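Local coordinates for putative 2OG-Fe(II) oxygenase family protein (Caulobacter crescentus CB15, PDB 3OOX), which probably acts as an iron(II)- and 2-oxoglutarate-dependent oxygenase, perhaps one that forms ethylene from 2-oxoglutarate and oxidises L-arginine, at residues A[76-82]-A[95-100]; A[100-104]-A[166-170]. All coordinates share one frame; numbering follows the deposited sequence.

Interaction 1 (A[76-82]-A[95-100]); sequences ARGYIPF and LKEFWH
With CG anti to the backbone N (chi1 177°), Tyr79 lays its ring along the strand so that the hydroxyl reaches Glu97, whose own CG stands between the backbone N and the carbonyl carbon (chi1 56°) and whose chain then runs out extended. Tyr79 OH donates to Glu97 OE1 at 2.7 Å, meeting the oxygen nearly along its C-O axis and near the plane of the tyrosine ring. Phe82 also packs on this glutamate: Glu97 CB sits over one face of its ring, a CH-pi contact, while Phe82 CZ comes within 3.5 Å of Glu97 CD. Lys66 forms a salt bridge with OE1 and His175 a hydrogen bond with OE2, so both carboxylate oxygens are tied down.

The backbones carrying these side chains pair antiparallel. Gly78 and His100 form one hydrogen-bonded pair, Ile80 and Phe98 the next, with Ile80 N to Phe98 O at 2.9 Å. Tyr79 and Trp99 are the non-hydrogen-bonded pair between them. Trp99 folds its six-membered ring over Gly78, whose CA stands 3.8 Å from the ring centroid and almost on its normal. On the opposite face of the sheet Ile80 CB packs on Phe98 CB at 3.9 Å, and Ile80 CD1 meets the edge of the His100 ring. Past the strand end, one water bridges Pro81 O and Lys96 O.

Strand 78-80 edges the large sheet of the double-stranded beta-helix (jelly-roll) fold of 2-oxoglutarate oxygenases; strand 97-101 lies between it and strand 170-176, and Phe58 and Phe127 meet Trp99 edge-to-face.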
loop_
_atom_site.group_PDB
_atom_site.type_symbol
_atom_site.label_atom_id
_atom_site.label_comp_id
_atom_site.label_asym_id
_atom_site.label_seq_id
_atom_site.Cartn_x
_atom_site.Cartn_y
_atom_site.Cartn_z
ATOM N N ALA A 76 13.234 4.414 -6.440
ATOM C CA ALA A 76 12.345 4.944 -5.451
ATOM C C ALA A 76 11.472 6.092 -5.971
ATOM O O ALA A 76 10.437 6.416 -5.380
ATOM C CB ALA A 76 13.169 5.437 -4.243
ATOM N N ARG A 77 11.915 6.713 -7.067
ATOM C CA ARG A 77 11.124 7.737 -7.760
ATOM C C ARG A 77 11.190 7.430 -9.234
ATOM O O ARG A 77 12.175 6.920 -9.703
ATOM C CB ARG A 77 11.718 9.127 -7.499
ATOM C CG ARG A 77 11.786 9.557 -6.017
ATOM C CD ARG A 77 10.445 9.824 -5.424
ATOM N NE ARG A 77 10.521 10.238 -4.008
ATOM C CZ ARG A 77 10.367 9.423 -2.965
ATOM N NH1 ARG A 77 10.133 8.120 -3.119
ATOM N NH2 ARG A 77 10.432 9.902 -1.718
ATOM N N GLY A 78 10.115 7.721 -9.965
ATOM C CA GLY A 78 10.132 7.482 -11.400
ATOM C C GLY A 78 9.920 6.033 -11.815
ATOM O O GLY A 78 9.184 5.287 -11.175
ATOM N N TYR A 79 10.548 5.666 -12.925
ATOM C CA TYR A 79 10.215 4.457 -13.665
ATOM C C TYR A 79 11.174 3.314 -13.336
ATOM O O TYR A 79 12.382 3.511 -13.185
ATOM C CB TYR A 79 10.274 4.786 -15.156
ATOM C CG TYR A 79 10.021 3.622 -16.067
ATOM C CD1 TYR A 79 8.787 2.998 -16.075
ATOM C CD2 TYR A 79 10.992 3.189 -16.940
ATOM C CE1 TYR A 79 8.525 1.928 -16.927
ATOM C CE2 TYR A 79 10.756 2.105 -17.813
ATOM C CZ TYR A 79 9.519 1.478 -17.772
ATOM O OH TYR A 79 9.261 0.416 -18.626
ATOM N N ILE A 80 10.624 2.090 -13.252
ATOM C CA ILE A 80 11.419 0.878 -13.173
ATOM C C ILE A 80 10.986 -0.015 -14.340
ATOM O O ILE A 80 9.811 -0.377 -14.443
ATOM C CB ILE A 80 11.186 0.105 -11.851
ATOM C CG1 ILE A 80 11.475 0.998 -10.628
ATOM C CG2 ILE A 80 12.033 -1.164 -11.849
ATOM C CD1 ILE A 80 11.185 0.317 -9.274
ATOM N N PRO A 81 11.927 -0.352 -15.211
ATOM C CA PRO A 81 11.607 -1.195 -16.359
ATOM C C PRO A 81 11.468 -2.662 -16.025
ATOM O O PRO A 81 11.763 -3.083 -14.926
ATOM C CB PRO A 81 12.796 -0.973 -17.293
ATOM C CG PRO A 81 13.906 -0.768 -16.404
ATOM C CD PRO A 81 13.356 0.013 -15.221
ATOM N N PHE A 82 11.007 -3.424 -17.009
ATOM C CA PHE A 82 10.994 -4.877 -16.926
ATOM C C PHE A 82 12.380 -5.381 -16.564
ATOM O O PHE A 82 13.378 -4.837 -17.020
ATOM C CB PHE A 82 10.517 -5.489 -18.266
ATOM C CG PHE A 82 9.163 -5.005 -18.694
ATOM C CD1 PHE A 82 8.040 -5.282 -17.938
ATOM C CD2 PHE A 82 9.011 -4.236 -19.840
ATOM C CE1 PHE A 82 6.788 -4.830 -18.302
ATOM C CE2 PHE A 82 7.750 -3.772 -20.220
ATOM C CZ PHE A 82 6.636 -4.075 -19.447
ATOM N N LEU A 95 7.119 -10.231 -15.914
ATOM C CA LEU A 95 7.226 -8.925 -16.554
ATOM C C LEU A 95 6.248 -7.939 -15.950
ATOM O O LEU A 95 5.019 -8.061 -16.101
ATOM C CB LEU A 95 6.977 -9.025 -18.053
ATOM C CG LEU A 95 8.025 -9.863 -18.777
ATOM C CD1 LEU A 95 7.595 -10.098 -20.237
ATOM C CD2 LEU A 95 9.410 -9.229 -18.720
ATOM N N LYS A 96 6.805 -6.953 -15.246
ATOM C CA LYS A 96 6.010 -5.889 -14.677
ATOM C C LYS A 96 6.880 -4.631 -14.661
ATOM O O LYS A 96 8.117 -4.711 -14.542
ATOM C CB LYS A 96 5.529 -6.293 -13.301
ATOM C CG LYS A 96 6.654 -6.469 -12.288
ATOM C CD LYS A 96 6.320 -7.439 -11.185
ATOM C CE LYS A 96 7.528 -7.699 -10.274
ATOM N NZ LYS A 96 8.481 -8.713 -10.792
ATOM N N GLU A 97 6.234 -3.484 -14.806
ATOM C CA GLU A 97 6.923 -2.212 -14.822
ATOM C C GLU A 97 6.238 -1.283 -13.829
ATOM O O GLU A 97 5.049 -1.432 -13.546
ATOM C CB GLU A 97 6.961 -1.616 -16.235
ATOM C CG GLU A 97 5.594 -1.441 -16.895
ATOM C CD GLU A 97 5.666 -0.918 -18.307
ATOM O OE1 GLU A 97 6.696 -0.311 -18.674
ATOM O OE2 GLU A 97 4.662 -1.111 -19.030
ATOM N N PHE A 98 6.990 -0.344 -13.264
ATOM C CA PHE A 98 6.550 0.482 -12.147
ATOM C C PHE A 98 6.763 1.971 -12.415
ATOM O O PHE A 98 7.727 2.342 -13.070
ATOM C CB PHE A 98 7.409 0.224 -10.892
ATOM C CG PHE A 98 7.370 -1.215 -10.354
ATOM C CD1 PHE A 98 8.121 -2.224 -10.938
ATOM C CD2 PHE A 98 6.689 -1.505 -9.195
ATOM C CE1 PHE A 98 8.125 -3.487 -10.417
ATOM C CE2 PHE A 98 6.684 -2.787 -8.647
ATOM C CZ PHE A 98 7.380 -3.775 -9.270
ATOM N N TRP A 99 5.925 2.778 -11.776
ATOM C CA TRP A 99 6.190 4.196 -11.551
ATOM C C TRP A 99 5.988 4.458 -10.061
ATOM O O TRP A 99 4.977 4.042 -9.501
ATOM C CB TRP A 99 5.218 5.092 -12.338
ATOM C CG TRP A 99 5.551 6.543 -12.142
ATOM C CD1 TRP A 99 5.120 7.363 -11.131
ATOM C CD2 TRP A 99 6.418 7.331 -12.963
ATOM N NE1 TRP A 99 5.663 8.621 -11.275
ATOM C CE2 TRP A 99 6.469 8.620 -12.390
ATOM C CE3 TRP A 99 7.137 7.088 -14.145
ATOM C CZ2 TRP A 99 7.228 9.659 -12.964
ATOM C CZ3 TRP A 99 7.905 8.131 -14.709
ATOM C CH2 TRP A 99 7.929 9.394 -14.115
ATOM N N HIS A 100 6.924 5.131 -9.426
ATOM C CA HIS A 100 6.758 5.517 -8.039
ATOM C C HIS A 100 6.742 7.027 -7.847
ATOM O O HIS A 100 7.633 7.729 -8.331
ATOM C CB HIS A 100 7.882 4.935 -7.199
ATOM C CG HIS A 100 7.760 3.461 -7.014
ATOM N ND1 HIS A 100 8.785 2.588 -7.292
ATOM C CD2 HIS A 100 6.715 2.704 -6.596
ATOM C CE1 HIS A 100 8.380 1.350 -7.036
ATOM N NE2 HIS A 100 7.124 1.392 -6.616
HETATM O O HOH W 1 10.339 -4.353 -13.053
#

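Interaction 2 (A[100-104]-A[166-170]); sequences HMGRD and DGNSV
Arg103 NE donates to Gly167 O at 2.8 Å, nearly straight (165°) and in the guanidinium plane, where the chain following His100 and Met101 passes the start of strand 170-176 in the large sheet of the double-stranded beta-helix (jelly-roll) fold of 2-oxoglutarate oxygenases. The bend at chi3 (-70°) turns the guanidinium back over the loop, bringing Arg103 CD to 3.6 Å from Asp166 CA and one guanidinium face over Asp166 N. Gly167 O also accepts from Ser169 N, closing the inverse gamma turn centred on Asn168, so two donors grip this carbonyl. A lysine in place of Arg103 would probably lose the in-plane N-H at Gly167 O and leave Asp139, the salt-bridge partner of NH2, less firmly paired.

Nearer the sheet, Val170 CG1 rests against His100 CD2 at 3.7 Å, and Met101 O takes a CA-H...O contact from Val170. Farther out, Tyr135 of helix 127-152 hydrogen-bonds Ser169 O, His270 N holds Ser169 OG, and His109 binds Asp166 OD2. A water joins the two segments: it accepts from Arg103 N and donates to Ser169 O at 2.8 Å and to Asn168 OD1 at 2.7 Å.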
loop_
_atom_site.group_PDB
_atom_site.type_symbol
_atom_site.label_atom_id
_atom_site.label_comp_id
_atom_site.label_asym_id
_atom_site.label_seq_id
_atom_site.Cartn_x
_atom_site.Cartn_y
_atom_site.Cartn_z
ATOM N N HIS A 100 6.924 5.131 -9.426
ATOM C CA HIS A 100 6.758 5.517 -8.039
ATOM C C HIS A 100 6.742 7.027 -7.847
ATOM O O HIS A 100 7.633 7.729 -8.331
ATOM C CB HIS A 100 7.882 4.935 -7.199
ATOM C CG HIS A 100 7.760 3.461 -7.014
ATOM N ND1 HIS A 100 8.785 2.588 -7.292
ATOM C CD2 HIS A 100 6.715 2.704 -6.596
ATOM C CE1 HIS A 100 8.380 1.350 -7.036
ATOM N NE2 HIS A 100 7.124 1.392 -6.616
HETATM N N MSE A 101 5.720 7.474 -7.133
HETATM C CA MSE A 101 5.594 8.859 -6.719
HETATM C C MSE A 101 5.696 8.909 -5.213
HETATM O O MSE A 101 4.928 8.246 -4.522
HETATM C CB MSE A 101 4.246 9.442 -7.161
HETATM C CG MSE A 101 4.062 10.916 -6.724
HETATM SE SE MSE A 101 2.236 11.498 -6.923
HETATM C CE MSE A 101 2.373 13.022 -5.678
ATOM N N GLY A 102 6.632 9.728 -4.728
ATOM C CA GLY A 102 6.742 10.026 -3.304
ATOM C C GLY A 102 6.053 11.328 -2.961
ATOM O O GLY A 102 5.391 11.946 -3.793
ATOM N N ARG A 103 6.261 11.799 -1.730
ATOM C CA ARG A 103 5.660 13.066 -1.287
ATOM C C ARG A 103 6.340 14.259 -1.944
ATOM O O ARG A 103 7.555 14.303 -1.986
ATOM C CB ARG A 103 5.790 13.212 0.231
ATOM C CG ARG A 103 4.981 14.414 0.736
ATOM C CD ARG A 103 4.785 14.421 2.227
ATOM N NE ARG A 103 3.871 13.354 2.661
ATOM C CZ ARG A 103 2.562 13.322 2.523
ATOM N NH1 ARG A 103 1.904 14.355 2.020
ATOM N NH2 ARG A 103 1.901 12.255 2.952
ATOM N N ASP A 104 5.526 15.212 -2.395
ATOM C CA ASP A 104 6.028 16.523 -2.836
ATOM C C ASP A 104 6.138 17.380 -1.581
ATOM O O ASP A 104 5.114 17.703 -0.958
ATOM C CB ASP A 104 5.057 17.226 -3.783
ATOM C CG ASP A 104 5.155 16.742 -5.220
ATOM O OD1 ASP A 104 6.268 16.450 -5.705
ATOM O OD2 ASP A 104 4.095 16.699 -5.881
ATOM N N ASP A 166 3.389 14.616 6.643
ATOM C CA ASP A 166 4.560 14.575 5.775
ATOM C C ASP A 166 5.218 13.193 5.729
ATOM O O ASP A 166 6.411 13.094 5.437
ATOM C CB ASP A 166 5.586 15.674 6.130
ATOM C CG ASP A 166 5.042 17.095 5.891
ATOM O OD1 ASP A 166 4.129 17.204 5.083
ATOM O OD2 ASP A 166 5.520 18.033 6.546
ATOM N N GLY A 167 4.404 12.159 5.895
ATOM C CA GLY A 167 4.907 10.791 5.865
ATOM C C GLY A 167 5.532 10.433 4.524
ATOM O O GLY A 167 5.125 10.952 3.494
ATOM N N ASN A 168 6.478 9.498 4.558
ATOM C CA ASN A 168 7.293 9.118 3.397
ATOM C C ASN A 168 6.526 8.111 2.546
ATOM O O ASN A 168 7.025 7.033 2.218
ATOM C CB ASN A 168 8.613 8.535 3.864
ATOM C CG ASN A 168 9.689 8.565 2.803
ATOM O OD1 ASN A 168 9.491 8.973 1.645
ATOM N ND2 ASN A 168 10.884 8.112 3.219
ATOM N N SER A 169 5.300 8.477 2.205
ATOM C CA SER A 169 4.369 7.600 1.520
ATOM C C SER A 169 4.616 7.556 0.032
ATOM O O SER A 169 5.101 8.526 -0.571
ATOM C CB SER A 169 2.918 8.003 1.838
ATOM O OG SER A 169 2.706 7.946 3.250
ATOM N N VAL A 170 4.261 6.426 -0.566
ATOM C CA VAL A 170 4.540 6.197 -1.994
ATOM C C VAL A 170 3.282 5.685 -2.665
ATOM O O VAL A 170 2.684 4.717 -2.214
ATOM C CB VAL A 170 5.681 5.227 -2.178
ATOM C CG1 VAL A 170 5.848 4.858 -3.669
ATOM C CG2 VAL A 170 7.009 5.792 -1.645
HETATM O O HOH W 2 7.553 9.762 -0.071
HETATM O O HOH W 3 1.616 9.896 4.632
#

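The two interactions follow one another along strand 97-101 and share His100. Interaction 1 pairs that strand with the outermost strand 78-80, partly buried at the margin of the large sheet; interaction 2, on the side of strand 170-176, is more deeply buried and lies closer to the centre of the chain. Regular backbone pairing and aromatic packing carry the first. In the second, where mostly loop segments meet, one arginine side chain, a bridging water and the packing of Val170 do most of the joining, and roughly half as much surface is buried. They meet directly at Arg77, whose CZ packs 3.7 Å from Gly102 CA and whose NH2 merely packs near Asn168 OD1.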